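Local coordinates for protein carbohydrate oxidase (PDB 3RJA) that oxidises the C1 hydroxyl of mono-, oligo- and polysaccharides to lactones with an FAD cofactor, passing the electrons to molecular oxygen to give hydrogen peroxide, at residues L115-V118 with L119-Y123; P431-R435 with D436-K440. All coordinates share one frame; numbering follows the deposited sequence.

Contact 1 (L115-V118 with L119-Y123); sequences LATV and LNDKY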
ATOM      1  N   LEU A 115       1.554 -15.252   0.008  1.00 11.29           N
ATOM      2  CA  LEU A 115       2.811 -15.073   0.748  1.00 11.29           C
ATOM      3  C   LEU A 115       2.617 -15.498   2.206  1.00 11.64           C
ATOM      4  O   LEU A 115       3.388 -16.315   2.735  1.00 11.67           O
ATOM      5  CB  LEU A 115       3.259 -13.602   0.686  1.00 11.72           C
ATOM      6  CG  LEU A 115       4.448 -13.244   1.573  1.00 11.76           C
ATOM      7  CD1 LEU A 115       5.704 -14.026   1.093  1.00 12.13           C
ATOM      8  CD2 LEU A 115       4.688 -11.702   1.592  1.00 11.30           C
ATOM      9  N   ALA A 116       1.571 -14.973   2.843  1.00 10.96           N
ATOM     10  CA  ALA A 116       1.353 -15.252   4.271  1.00 11.46           C
ATOM     11  C   ALA A 116       1.041 -16.722   4.494  1.00 12.06           C
ATOM     12  O   ALA A 116       1.486 -17.313   5.479  1.00 13.31           O
ATOM     13  CB  ALA A 116       0.261 -14.395   4.843  1.00  9.95           C
ATOM     14  N   THR A 117       0.251 -17.308   3.602  1.00 12.75           N
ATOM     15  CA  THR A 117      -0.110 -18.730   3.735  1.00 13.33           C
ATOM     16  C   THR A 117       1.099 -19.648   3.650  1.00 12.90           C
ATOM     17  O   THR A 117       1.283 -20.505   4.513  1.00 13.49           O
ATOM     18  CB  THR A 117      -1.145 -19.153   2.686  1.00 12.57           C
ATOM     19  OG1 THR A 117      -2.346 -18.421   2.926  1.00 12.69           O
ATOM     20  CG2 THR A 117      -1.450 -20.659   2.835  1.00 12.23           C
ATOM     21  N   VAL A 118       1.922 -19.446   2.620  1.00 13.30           N
ATOM     22  CA  VAL A 118       3.123 -20.252   2.391  1.00 14.01           C
ATOM     23  C   VAL A 118       4.107 -20.079   3.532  1.00 15.07           C
ATOM     24  O   VAL A 118       4.559 -21.071   4.094  1.00 16.32           O
ATOM     25  CB  VAL A 118       3.807 -19.976   1.003  1.00 16.03           C
ATOM     26  CG1 VAL A 118       5.080 -20.843   0.819  1.00 16.39           C
ATOM     27  CG2 VAL A 118       2.834 -20.255  -0.144  1.00 15.25           C
ATOM     28  N   LEU A 119       4.413 -18.845   3.916  1.00 13.83           N
ATOM     29  CA  LEU A 119       5.362 -18.636   5.019  1.00 14.75           C
ATOM     30  C   LEU A 119       4.858 -19.235   6.348  1.00 14.49           C
ATOM     31  O   LEU A 119       5.637 -19.814   7.110  1.00 14.17           O
ATOM     32  CB  LEU A 119       5.680 -17.139   5.227  1.00 14.14           C
ATOM     33  CG  LEU A 119       6.526 -16.356   4.212  1.00 15.35           C
ATOM     34  CD1 LEU A 119       6.659 -14.891   4.702  1.00 13.96           C
ATOM     35  CD2 LEU A 119       7.947 -16.972   3.962  1.00 14.21           C
ATOM     36  N   ASN A 120       3.563 -19.103   6.632  1.00 13.98           N
ATOM     37  CA  ASN A 120       3.019 -19.733   7.854  1.00 16.30           C
ATOM     38  C   ASN A 120       3.038 -21.291   7.824  1.00 16.41           C
ATOM     39  O   ASN A 120       3.644 -21.946   8.674  1.00 18.21           O
ATOM     40  CB  ASN A 120       1.597 -19.253   8.130  1.00 15.73           C
ATOM     41  CG  ASN A 120       1.026 -19.874   9.376  1.00 16.66           C
ATOM     42  OD1 ASN A 120       0.250 -20.844   9.294  1.00 17.38           O
ATOM     43  ND2 ASN A 120       1.443 -19.373  10.538  1.00 13.18           N
ATOM     44  N   ASP A 121       2.383 -21.855   6.823  1.00 17.67           N
ATOM     45  CA  ASP A 121       2.074 -23.276   6.776  1.00 18.94           C
ATOM     46  C   ASP A 121       3.339 -24.097   6.497  1.00 21.44           C
ATOM     47  O   ASP A 121       3.538 -25.162   7.065  1.00 19.82           O
ATOM     48  CB  ASP A 121       1.032 -23.555   5.677  1.00 19.72           C
ATOM     49  CG  ASP A 121      -0.353 -22.986   5.992  1.00 21.63           C
ATOM     50  OD1 ASP A 121      -0.567 -22.363   7.053  1.00 24.17           O
ATOM     51  OD2 ASP A 121      -1.253 -23.156   5.145  1.00 24.28           O
ATOM     52  N   LYS A 122       4.188 -23.596   5.612  1.00 21.27           N
ATOM     53  CA  LYS A 122       5.396 -24.307   5.269  1.00 22.55           C
ATOM     54  C   LYS A 122       6.538 -23.993   6.241  1.00 22.39           C
ATOM     55  O   LYS A 122       7.350 -24.871   6.542  1.00 22.92           O
ATOM     56  CB  LYS A 122       5.785 -24.000   3.816  1.00 24.76           C
ATOM     57  CG  LYS A 122       6.687 -25.019   3.185  1.00 28.37           C
ATOM     58  CD  LYS A 122       6.864 -24.734   1.701  1.00 30.14           C
ATOM     59  CE  LYS A 122       8.112 -25.434   1.178  1.00 36.20           C
ATOM     60  NZ  LYS A 122       7.818 -26.854   0.828  1.00 42.38           N
ATOM     61  N   TYR A 123       6.617 -22.769   6.761  1.00 19.69           N
ATOM     62  CA  TYR A 123       7.820 -22.428   7.555  1.00 18.05           C
ATOM     63  C   TYR A 123       7.625 -21.907   8.979  1.00 16.28           C
ATOM     64  O   TYR A 123       8.597 -21.695   9.697  1.00 15.94           O
ATOM     65  CB  TYR A 123       8.722 -21.466   6.784  1.00 18.52           C
ATOM     66  CG  TYR A 123       9.106 -21.923   5.390  1.00 19.13           C
ATOM     67  CD1 TYR A 123       9.984 -22.998   5.201  1.00 19.02           C
ATOM     68  CD2 TYR A 123       8.627 -21.248   4.252  1.00 20.10           C
ATOM     69  CE1 TYR A 123      10.372 -23.396   3.915  1.00 17.98           C
ATOM     70  CE2 TYR A 123       8.998 -21.653   2.951  1.00 19.15           C
ATOM     71  CZ  TYR A 123       9.876 -22.722   2.803  1.00 18.22           C
ATOM     72  OH  TYR A 123      10.250 -23.124   1.543  1.00 19.45           O
TER
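Leu119 settles alongside Leu115, one helical turn back, and the two isobutyl groups point the same way. Followed outward, the Leu119 side chain first meets the backbone it has just climbed: its CB passes 3.5 Å from Leu115 O, the same oxygen that accepts the Leu119 N-H over 3.0 Å in an almost straight bond (170°). At CG the company becomes mixed, with that carbonyl still beside it and the Leu115 side chain now arriving. At the tip, Leu119 CD1 touches Leu115 CD1 at 3.8 Å. Leu115 reaches this meeting because its CG stands anti to the backbone N (chi1 172°), which sends the branch along the helix toward the next turn. An i to i+4 pair of this kind illustrates how a helix builds an apolar stripe, and here, on helix 112-123 of the FAD-binding region, the stripe is laid on the antiparallel sheet: Leu115 packs on Val106 and Leu119 on Ala104, both of strand 103-106. With Leu119 cut back to an alanine, Leu115 CD1 is likely to lose its neighbour and a gap to open against that strand. Turned to another side of the helix, Thr117 offers CG2 to Asp121, whose OD2 lies 3.4 Å from that methyl, while Thr117 OG1 bonds back to Gly113 O. The Asp121 N-H is taken by Thr117 O at 2.9 Å. Lys122 N likewise bonds to Val118 O over 3.0 Å, a more bent link (151°). Lys122 CG rests over the centre of one face of the Tyr123 ring, 3.9 Å above its plane, and the ring also stacks with Tyr97.

Contact 2 (P431-R435 with D436-K440); sequences PRMDR and DYATK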
ATOM      1  N   PRO A 431      -4.586   9.520  -8.967  1.00 11.41           N
ATOM      2  CA  PRO A 431      -4.040   9.980 -10.265  1.00 11.95           C
ATOM      3  C   PRO A 431      -4.413  11.400 -10.636  1.00 13.55           C
ATOM      4  O   PRO A 431      -3.911  11.909 -11.653  1.00 14.60           O
ATOM      5  CB  PRO A 431      -4.646   9.012 -11.271  1.00 11.86           C
ATOM      6  CG  PRO A 431      -5.988   8.607 -10.626  1.00 11.35           C
ATOM      7  CD  PRO A 431      -5.688   8.554  -9.131  1.00 10.48           C
ATOM      8  N   ARG A 432      -5.266  12.055  -9.845  1.00 13.75           N
ATOM      9  CA  ARG A 432      -5.717  13.417 -10.234  1.00 16.25           C
ATOM     10  C   ARG A 432      -4.773  14.522  -9.737  1.00 16.33           C
ATOM     11  O   ARG A 432      -5.197  15.492  -9.107  1.00 16.61           O
ATOM     12  CB  ARG A 432      -7.173  13.655  -9.809  1.00 16.44           C
ATOM     13  CG  ARG A 432      -8.140  12.840 -10.676  1.00 18.12           C
ATOM     14  CD  ARG A 432      -9.576  12.846 -10.116  1.00 19.65           C
ATOM     15  NE  ARG A 432     -10.241  14.149 -10.209  1.00 18.58           N
ATOM     16  CZ  ARG A 432     -10.365  15.036  -9.212  1.00 23.55           C
ATOM     17  NH1 ARG A 432      -9.858  14.815  -7.987  1.00 19.35           N
ATOM     18  NH2 ARG A 432     -11.023  16.177  -9.437  1.00 23.28           N
ATOM     19  N   MET A 433      -3.481  14.323  -9.995  1.00 16.31           N
ATOM     20  CA  MET A 433      -2.433  15.295  -9.697  1.00 17.71           C
ATOM     21  C   MET A 433      -1.367  15.196 -10.813  1.00 19.23           C
ATOM     22  O   MET A 433      -1.063  14.090 -11.286  1.00 17.89           O
ATOM     23  CB  MET A 433      -1.789  14.999  -8.339  1.00 16.64           C
ATOM     24  CG  MET A 433      -2.711  15.158  -7.090  1.00 17.82           C
ATOM     25  SD  MET A 433      -1.885  14.693  -5.513  0.98 17.99           S
ATOM     26  CE  MET A 433      -1.601  12.943  -5.734  1.00 19.06           C
ATOM     27  N   ASP A 434      -0.806  16.330 -11.242  1.00 18.60           N
ATOM     28  CA  ASP A 434       0.197  16.290 -12.281  1.00 19.65           C
ATOM     29  C   ASP A 434       1.482  15.679 -11.710  1.00 19.46           C
ATOM     30  O   ASP A 434       1.608  15.549 -10.491  1.00 19.46           O
ATOM     31  CB  ASP A 434       0.414  17.666 -12.937  1.00 22.33           C
ATOM     32  CG  ASP A 434       1.101  18.690 -12.020  1.00 26.58           C
ATOM     33  OD1 ASP A 434       1.928  18.347 -11.153  1.00 25.50           O
ATOM     34  OD2 ASP A 434       0.839  19.894 -12.216  1.00 35.64           O
ATOM     35  N   ARG A 435       2.417  15.307 -12.591  1.00 17.58           N
ATOM     36  CA  ARG A 435       3.653  14.600 -12.213  1.00 16.45           C
ATOM     37  C   ARG A 435       4.491  15.307 -11.138  1.00 17.49           C
ATOM     38  O   ARG A 435       5.002  14.670 -10.203  1.00 17.86           O
ATOM     39  CB  ARG A 435       4.512  14.357 -13.477  1.00 15.22           C
ATOM     40  CG  ARG A 435       5.649  13.372 -13.259  1.00 16.42           C
ATOM     41  CD  ARG A 435       6.347  12.984 -14.564  1.00 15.96           C
ATOM     42  NE  ARG A 435       7.408  12.002 -14.330  1.00 13.82           N
ATOM     43  CZ  ARG A 435       8.166  11.483 -15.294  1.00 14.17           C
ATOM     44  NH1 ARG A 435       8.002  11.861 -16.566  1.00 12.36           N
ATOM     45  NH2 ARG A 435       9.096  10.593 -14.986  1.00 12.35           N
ATOM     46  N   ASP A 436       4.644  16.624 -11.266  1.00 17.95           N
ATOM     47  CA  ASP A 436       5.452  17.368 -10.299  1.00 18.94           C
ATOM     48  C   ASP A 436       4.798  17.464  -8.927  1.00 16.85           C
ATOM     49  O   ASP A 436       5.461  17.281  -7.905  1.00 18.83           O
ATOM     50  CB  ASP A 436       5.776  18.782 -10.810  1.00 20.46           C
ATOM     51  CG  ASP A 436       6.549  18.773 -12.109  1.00 22.64           C
ATOM     52  OD1 ASP A 436       7.456  17.935 -12.304  1.00 23.18           O
ATOM     53  OD2 ASP A 436       6.220  19.609 -12.963  1.00 30.71           O
ATOM     54  N   TYR A 437       3.515  17.790  -8.897  1.00 17.46           N
ATOM     55  CA  TYR A 437       2.815  17.942  -7.635  1.00 16.57           C
ATOM     56  C   TYR A 437       2.731  16.590  -6.920  1.00 15.43           C
ATOM     57  O   TYR A 437       3.020  16.498  -5.731  1.00 15.78           O
ATOM     58  CB  TYR A 437       1.420  18.539  -7.857  1.00 17.89           C
ATOM     59  CG  TYR A 437       0.671  18.822  -6.576  1.00 19.98           C
ATOM     60  CD1 TYR A 437       0.884  20.002  -5.855  1.00 21.39           C
ATOM     61  CD2 TYR A 437      -0.266  17.915  -6.077  1.00 23.54           C
ATOM     62  CE1 TYR A 437       0.178  20.261  -4.672  1.00 21.99           C
ATOM     63  CE2 TYR A 437      -0.983  18.177  -4.884  1.00 23.40           C
ATOM     64  CZ  TYR A 437      -0.753  19.346  -4.195  1.00 21.99           C
ATOM     65  OH  TYR A 437      -1.454  19.586  -3.016  1.00 22.68           O
ATOM     66  N   ALA A 438       2.337  15.550  -7.655  1.00 14.61           N
ATOM     67  CA  ALA A 438       2.156  14.211  -7.065  1.00 13.50           C
ATOM     68  C   ALA A 438       3.454  13.748  -6.424  1.00 13.05           C
ATOM     69  O   ALA A 438       3.459  13.310  -5.281  1.00 13.40           O
ATOM     70  CB  ALA A 438       1.712  13.218  -8.124  1.00 11.68           C
ATOM     71  N   THR A 439       4.568  13.878  -7.148  1.00 13.06           N
ATOM     72  CA  THR A 439       5.820  13.353  -6.622  1.00 12.93           C
ATOM     73  C   THR A 439       6.273  14.212  -5.465  1.00 13.45           C
ATOM     74  O   THR A 439       6.921  13.724  -4.549  1.00 12.96           O
ATOM     75  CB  THR A 439       6.901  13.164  -7.714  1.00 13.98           C
ATOM     76  OG1 THR A 439       7.138  14.413  -8.396  1.00 14.77           O
ATOM     77  CG2 THR A 439       6.452  12.077  -8.732  1.00 12.29           C
ATOM     78  N   LYS A 440       5.886  15.490  -5.472  1.00 15.21           N
ATOM     79  CA  LYS A 440       6.229  16.351  -4.343  1.00 15.66           C
ATOM     80  C   LYS A 440       5.533  15.875  -3.062  1.00 14.45           C
ATOM     81  O   LYS A 440       6.151  15.835  -2.025  1.00 13.49           O
ATOM     82  CB  LYS A 440       5.883  17.821  -4.627  1.00 18.77           C
ATOM     83  CG  LYS A 440       6.623  18.835  -3.724  1.00 25.39           C
ATOM     84  CD  LYS A 440       5.963  20.233  -3.786  1.00 30.84           C
ATOM     85  CE  LYS A 440       4.664  20.252  -2.964  1.00 37.35           C
ATOM     86  NZ  LYS A 440       3.480  20.765  -3.723  1.00 38.86           N
TER
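The start of helix 435-443, in the berberine-like part of the chain, is closed by an N-cap aspartate, a textbook way of satisfying amides that have no preceding turn to bond to. Asp434 OD1 accepts from Tyr437 N at 2.8 Å, nearly straight at 171°. The carboxylate can fold over the first turn because Asp434 CG sits between the backbone N and the carbonyl carbon (chi1 70°). Its negative charge would be expected to interact favourably with the helix dipole. Behind the cap, Asp434 O receives Ala438 N over 2.9 Å, beginning the regular pattern of the helix.

At the next residue, Arg435 O is gripped twice by Thr439. Thr439 OG1 donates to Arg435 O at 2.8 Å and Thr439 N to the same Arg435 O at 3.2 Å, the amide coming from above the carbonyl plane; the hydroxyl bond holds the rotation of the threonine side chain. Met433, just ahead of the cap, adds a Met-aromatic contact. Its SD lies at the edge of the Tyr437 ring, almost in the ring plane, 3.6 Å from CD2, while the Met433 CB packs 3.9 Å from Ala438 CB.

Beyond the first turn, Met433 also leans on Val441 and Tyr442 of the same helix and on Met424. Arg435 hydrogen-bonds to the carbonyls of Ala468 and Val469 and forms a salt bridge with Asp461, and Asp436 pairs with Arg470, tying the start of helix 435-443 to the chain that follows helix 447-457.

Overall arrangement
Two local contacts far apart in one chain, one within a helix and one at the start of another, make up the example. Contact 1 lies on helix 112-123 in the FAD-binding region and contact 2 at the start of helix 435-443 in the berberine-like region, on opposite sides of the chain's centre. Their centres are 37 Å apart and their nearest atoms about 25 Å, so neither touches the other. Neither borders the flavin: the side chains of Leu115 and Thr439 each lie about 11 Å from the bound FAD, too far for direct contact. Contact 1 additionally has a bound zinc ion about 4 Å from the Val118 side chain.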